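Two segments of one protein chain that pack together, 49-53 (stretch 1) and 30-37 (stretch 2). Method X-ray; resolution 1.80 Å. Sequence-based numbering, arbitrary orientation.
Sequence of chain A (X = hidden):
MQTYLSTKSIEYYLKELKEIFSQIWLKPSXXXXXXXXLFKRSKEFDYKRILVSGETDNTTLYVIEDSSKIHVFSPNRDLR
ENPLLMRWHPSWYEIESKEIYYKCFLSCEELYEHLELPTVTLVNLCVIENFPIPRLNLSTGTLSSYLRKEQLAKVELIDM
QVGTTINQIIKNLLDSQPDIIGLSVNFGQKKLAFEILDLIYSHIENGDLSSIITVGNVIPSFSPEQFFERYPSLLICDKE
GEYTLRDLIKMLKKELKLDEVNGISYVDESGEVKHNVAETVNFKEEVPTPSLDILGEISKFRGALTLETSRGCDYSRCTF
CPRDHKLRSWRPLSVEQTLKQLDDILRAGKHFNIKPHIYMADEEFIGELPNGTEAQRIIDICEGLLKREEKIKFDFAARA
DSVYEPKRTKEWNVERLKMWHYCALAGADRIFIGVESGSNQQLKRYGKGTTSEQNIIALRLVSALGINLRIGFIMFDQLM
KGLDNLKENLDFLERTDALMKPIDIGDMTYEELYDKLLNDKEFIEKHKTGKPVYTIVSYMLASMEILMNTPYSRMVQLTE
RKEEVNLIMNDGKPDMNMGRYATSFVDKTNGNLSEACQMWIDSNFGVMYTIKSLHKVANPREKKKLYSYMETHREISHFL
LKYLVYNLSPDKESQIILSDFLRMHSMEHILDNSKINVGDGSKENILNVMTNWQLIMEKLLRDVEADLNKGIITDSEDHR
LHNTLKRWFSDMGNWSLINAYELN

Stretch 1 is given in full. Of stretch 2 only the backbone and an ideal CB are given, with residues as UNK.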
ATOM      1  N   ARG A  49     -13.532 -25.004 -30.662  1.00 44.88           N
ATOM      2  CA  ARG A  49     -12.816 -23.988 -29.902  1.00 48.22           C
ATOM      3  C   ARG A  49     -12.785 -24.385 -28.435  1.00 40.55           C
ATOM      4  O   ARG A  49     -13.522 -25.270 -27.992  1.00 36.92           O
ATOM      5  CB  ARG A  49     -13.434 -22.593 -30.097  1.00 49.88           C
ATOM      6  CG  ARG A  49     -14.824 -22.408 -29.526  1.00 54.74           C
ATOM      7  CD  ARG A  49     -15.340 -21.000 -29.826  1.00 63.81           C
ATOM      8  NE  ARG A  49     -16.274 -20.513 -28.810  1.00 76.82           N
ATOM      9  CZ  ARG A  49     -15.924 -19.782 -27.750  1.00 76.47           C
ATOM     10  NH1 ARG A  49     -16.851 -19.384 -26.885  1.00 54.44           N
ATOM     11  NH2 ARG A  49     -14.653 -19.445 -27.548  1.00 58.71           N
ATOM     12  N   ILE A  50     -11.877 -23.750 -27.691  1.00 40.56           N
ATOM     13  CA  ILE A  50     -11.762 -23.981 -26.260  1.00 39.20           C
ATOM     14  C   ILE A  50     -11.778 -22.636 -25.547  1.00 35.93           C
ATOM     15  O   ILE A  50     -11.490 -21.589 -26.129  1.00 41.31           O
ATOM     16  CB  ILE A  50     -10.497 -24.770 -25.860  1.00 41.21           C
ATOM     17  CG1 ILE A  50      -9.237 -23.985 -26.201  1.00 45.00           C
ATOM     18  CG2 ILE A  50     -10.475 -26.142 -26.515  1.00 44.34           C
ATOM     19  CD1 ILE A  50      -8.094 -24.305 -25.277  1.00 47.88           C
ATOM     20  N   LEU A  51     -12.128 -22.695 -24.266  1.00 31.71           N
ATOM     21  CA  LEU A  51     -12.173 -21.546 -23.370  1.00 33.71           C
ATOM     22  C   LEU A  51     -11.660 -22.015 -22.017  1.00 29.79           C
ATOM     23  O   LEU A  51     -12.099 -23.058 -21.523  1.00 28.31           O
ATOM     24  CB  LEU A  51     -13.611 -21.010 -23.243  1.00 28.31           C
ATOM     25  CG  LEU A  51     -13.892 -20.008 -22.112  1.00 32.18           C
ATOM     26  CD1 LEU A  51     -13.133 -18.730 -22.337  1.00 36.53           C
ATOM     27  CD2 LEU A  51     -15.381 -19.739 -21.989  1.00 40.55           C
ATOM     28  N   VAL A  52     -10.742 -21.259 -21.412  1.00 28.21           N
ATOM     29  CA  VAL A  52     -10.341 -21.485 -20.028  1.00 21.73           C
ATOM     30  C   VAL A  52     -10.872 -20.308 -19.210  1.00 22.73           C
ATOM     31  O   VAL A  52     -10.720 -19.147 -19.614  1.00 24.53           O
ATOM     32  CB  VAL A  52      -8.817 -21.617 -19.869  1.00 31.27           C
ATOM     33  CG1 VAL A  52      -8.441 -21.686 -18.383  1.00 31.80           C
ATOM     34  CG2 VAL A  52      -8.329 -22.880 -20.578  1.00 38.59           C
ATOM     35  N   SER A  53     -11.498 -20.610 -18.086  1.00 23.91           N
ATOM     36  CA  SER A  53     -11.908 -19.561 -17.144  1.00 21.89           C
ATOM     37  C   SER A  53     -11.722 -20.120 -15.744  1.00 25.48           C
ATOM     38  O   SER A  53     -11.185 -21.217 -15.564  1.00 27.37           O
ATOM     39  CB  SER A  53     -13.351 -19.113 -17.423  1.00 26.27           C
ATOM     40  OG  SER A  53     -13.672 -17.957 -16.641  1.00 25.55           O
ATOM     41  N   UNK A  30      -1.617 -18.593 -22.392  1.00 44.03           N
ATOM     42  CA  UNK A  30      -0.585 -19.627 -22.334  1.00 39.63           C
ATOM     43  C   UNK A  30      -1.139 -20.925 -21.756  1.00 46.89           C
ATOM     44  O   UNK A  30      -0.791 -22.020 -22.219  1.00 37.97           O
ATOM     45  CB  UNK A  30       0.604 -19.147 -21.500  1.00 39.63           C
ATOM     46  N   UNK A  31      -2.007 -20.828 -20.749  1.00 37.21           N
ATOM     47  CA  UNK A  31      -2.726 -22.010 -20.284  1.00 34.90           C
ATOM     48  C   UNK A  31      -3.532 -22.615 -21.424  1.00 39.58           C
ATOM     49  O   UNK A  31      -3.543 -23.839 -21.619  1.00 35.32           O
ATOM     50  CB  UNK A  31      -3.642 -21.660 -19.109  1.00 34.90           C
ATOM     51  N   UNK A  32      -4.210 -21.769 -22.204  1.00 34.68           N
ATOM     52  CA  UNK A  32      -5.034 -22.289 -23.292  1.00 39.83           C
ATOM     53  C   UNK A  32      -4.170 -22.980 -24.344  1.00 41.43           C
ATOM     54  O   UNK A  32      -4.544 -24.042 -24.864  1.00 41.23           O
ATOM     55  CB  UNK A  32      -5.847 -21.162 -23.932  1.00 39.83           C
ATOM     56  N   UNK A  33      -2.997 -22.413 -24.639  1.00 40.88           N
ATOM     57  CA  UNK A  33      -2.063 -23.044 -25.569  1.00 37.16           C
ATOM     58  C   UNK A  33      -1.737 -24.462 -25.134  1.00 43.42           C
ATOM     59  O   UNK A  33      -1.797 -25.401 -25.936  1.00 45.56           O
ATOM     60  CB  UNK A  33      -0.778 -22.221 -25.681  1.00 37.16           C
ATOM     61  N   UNK A  34      -1.390 -24.639 -23.860  1.00 35.05           N
ATOM     62  CA  UNK A  34      -1.063 -25.974 -23.376  1.00 38.71           C
ATOM     63  C   UNK A  34      -2.282 -26.884 -23.357  1.00 50.01           C
ATOM     64  O   UNK A  34      -2.136 -28.110 -23.456  1.00 42.00           O
ATOM     65  CB  UNK A  34      -0.454 -25.892 -21.975  1.00 38.71           C
ATOM     66  N   UNK A  35      -3.488 -26.316 -23.229  1.00 42.48           N
ATOM     67  CA  UNK A  35      -4.689 -27.143 -23.299  1.00 36.31           C
ATOM     68  C   UNK A  35      -4.957 -27.609 -24.728  1.00 40.06           C
ATOM     69  O   UNK A  35      -5.371 -28.756 -24.944  1.00 41.46           O
ATOM     70  CB  UNK A  35      -5.896 -26.371 -22.763  1.00 36.31           C
ATOM     71  N   UNK A  36      -4.735 -26.738 -25.714  1.00 41.42           N
ATOM     72  CA  UNK A  36      -4.897 -27.149 -27.106  1.00 52.03           C
ATOM     73  C   UNK A  36      -3.931 -28.267 -27.464  1.00 55.94           C
ATOM     74  O   UNK A  36      -4.321 -29.256 -28.097  1.00 55.14           O
ATOM     75  CB  UNK A  36      -4.690 -25.957 -28.043  1.00 52.03           C
ATOM     76  N   UNK A  37      -2.671 -28.138 -27.047  1.00 50.43           N
ATOM     77  CA  UNK A  37      -1.675 -29.155 -27.363  1.00 55.80           C
ATOM     78  C   UNK A  37      -1.988 -30.481 -26.682  1.00 61.29           C
ATOM     79  O   UNK A  37      -1.631 -31.545 -27.202  1.00 59.32           O
ATOM     80  CB  UNK A  37      -0.282 -28.674 -26.952  1.00 55.80           C
TER

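Stretch 2 is one helical run lying across the strand of stretch 1. Their axes approach to 8.5 Å, and the N-to-C directions differ by 136°. On the strand, Ile 50 and Val 52 point toward the helix, while Leu 51 and Ser 53 point away.

Position 30 has helical backbone angles, and nothing of stretch 1 lies within 5.5 Å of its ideal CB. Stretch 1 therefore sets no demand here, and most helix-compatible residues would fit. The residue is Glu 30.

At position 31, CA-to-CB points toward the strand. The ideal CB lies 4.9 Å from Val 52 CG1, so the neighbour on offer is a methyl group. Ile, Leu, Val or Met would suit. The residue is Ile 31. Its CG2 lies 4.1 Å from Val 52 CG1, an apolar contact, while the end of the side chain leads away from the strand.

Position 32 is nearest the strand: its CA is 6.3 Å from the CA of Val 52. The ideal CB is 4.1 Å from Ile 50 CD1 and 4.5 Å from Val 52 CG2. These methyls would accept an aliphatic chain. Beyond them the backbone N of Val 52 offers a donor. Leu or Met would satisfy the methyls; Gln or Glu could also reach the donor. The residue is Glu 32. Its chi1 is m and its chi2 is t, which carries the carboxylate to the strand. Val 52 N donates a hydrogen bond to Glu 32 OE2, 2.9 Å long with an angle of 163° at the hydrogen. The aliphatic part packs on the way: Glu 32 CG is 3.4 Å from Val 52 CG2 and 4.0 Å from Ile 50 CD1.

At position 33 the CB points away, so stretch 1 favours nothing in particular. The residue is Lys 33, whose NZ makes a long salt bridge of 3.7 Å with Glu 30 OE1.

Position 34 points sideways, again with no part of stretch 1 within 5.5 Å of its ideal CB. Many residues would do. Arg 34 turns its end away and forms a salt bridge with Glu 30, which includes a very short hydrogen bond of 2.4 Å from Arg 34 NE to Glu 30 OE2.

Position 35 points toward the strand. The ideal CB is 3.9 Å from Ile 50 CD1 and 4.8 Å from Val 52 CG2. A small or medium apolar residue is suggested: Ala, Cys or Val. The residue is Cys 35. Its CB packs on Ile 50 CD1, and its SG lies 4.1 Å from Val 52 CG2.

Position 36 points sideways, with Ile 50 CD1 4.7 Å from the ideal CB. A flexible chain, such as Met, Gln, Glu or Lys, could lay its methylenes there. Glu 36 does so: its CG is 3.5 Å from Ile 50 CD1.

Position 37 is out of reach of stretch 1, and a polar residue is as suitable as any. It is Glu 37.

Stretch 2 (30-37) EIEKRCEE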
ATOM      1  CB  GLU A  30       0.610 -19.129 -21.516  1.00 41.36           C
ATOM      2  CG  GLU A  30       1.616 -20.222 -21.111  1.00 49.53           C
ATOM      3  CD  GLU A  30       2.355 -20.857 -22.295  1.00 56.48           C
ATOM      4  OE1 GLU A  30       2.616 -20.155 -23.301  1.00 55.76           O
ATOM      5  OE2 GLU A  30       2.676 -22.066 -22.212  1.00 53.53           O
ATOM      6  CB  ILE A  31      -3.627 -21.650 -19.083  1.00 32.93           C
ATOM      7  CG1 ILE A  31      -2.781 -21.193 -17.885  1.00 36.08           C
ATOM      8  CG2 ILE A  31      -4.554 -22.826 -18.714  1.00 24.61           C
ATOM      9  CD1 ILE A  31      -2.145 -22.318 -17.092  1.00 39.33           C
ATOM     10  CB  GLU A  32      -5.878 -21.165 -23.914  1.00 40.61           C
ATOM     11  CG  GLU A  32      -7.243 -20.981 -23.209  1.00 42.65           C
ATOM     12  CD  GLU A  32      -7.970 -19.690 -23.558  1.00 55.38           C
ATOM     13  OE1 GLU A  32      -7.389 -18.872 -24.304  1.00 53.45           O
ATOM     14  OE2 GLU A  32      -9.127 -19.493 -23.073  1.00 39.89           O
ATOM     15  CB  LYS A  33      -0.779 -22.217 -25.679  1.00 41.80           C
ATOM     16  CG  LYS A  33       0.245 -22.805 -26.669  1.00 58.34           C
ATOM     17  CD  LYS A  33       1.672 -22.323 -26.412  1.00 65.70           C
ATOM     18  CE  LYS A  33       2.002 -21.041 -27.165  1.00 78.17           C
ATOM     19  NZ  LYS A  33       3.407 -20.590 -26.916  1.00 70.72           N
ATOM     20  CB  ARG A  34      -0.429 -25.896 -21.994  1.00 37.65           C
ATOM     21  CG  ARG A  34       0.923 -25.216 -22.017  1.00 41.75           C
ATOM     22  CD  ARG A  34       1.334 -24.712 -20.647  1.00 49.59           C
ATOM     23  NE  ARG A  34       2.540 -23.887 -20.714  1.00 45.01           N
ATOM     24  CZ  ARG A  34       3.670 -24.165 -20.076  1.00 52.67           C
ATOM     25  NH1 ARG A  34       3.754 -25.250 -19.312  1.00 49.78           N
ATOM     26  NH2 ARG A  34       4.712 -23.352 -20.196  1.00 49.58           N
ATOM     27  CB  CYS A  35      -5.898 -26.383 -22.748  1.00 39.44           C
ATOM     28  SG  CYS A  35      -5.896 -26.176 -20.945  1.00 37.24           S
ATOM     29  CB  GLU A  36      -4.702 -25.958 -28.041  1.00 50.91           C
ATOM     30  CG  GLU A  36      -5.749 -24.887 -27.849  1.00 57.20           C
ATOM     31  CD  GLU A  36      -6.234 -24.298 -29.155  1.00 74.28           C
ATOM     32  OE1 GLU A  36      -5.749 -23.207 -29.530  1.00 77.36           O
ATOM     33  OE2 GLU A  36      -7.097 -24.933 -29.806  1.00 69.89           O
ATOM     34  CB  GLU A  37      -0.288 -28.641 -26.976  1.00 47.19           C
ATOM     35  CG  GLU A  37       0.093 -27.374 -27.741  1.00 62.46           C
ATOM     36  CD  GLU A  37       1.419 -26.761 -27.309  1.00 72.15           C
ATOM     37  OE1 GLU A  37       1.824 -26.947 -26.138  1.00 69.07           O
ATOM     38  OE2 GLU A  37       2.050 -26.082 -28.151  1.00 69.39           O
TER
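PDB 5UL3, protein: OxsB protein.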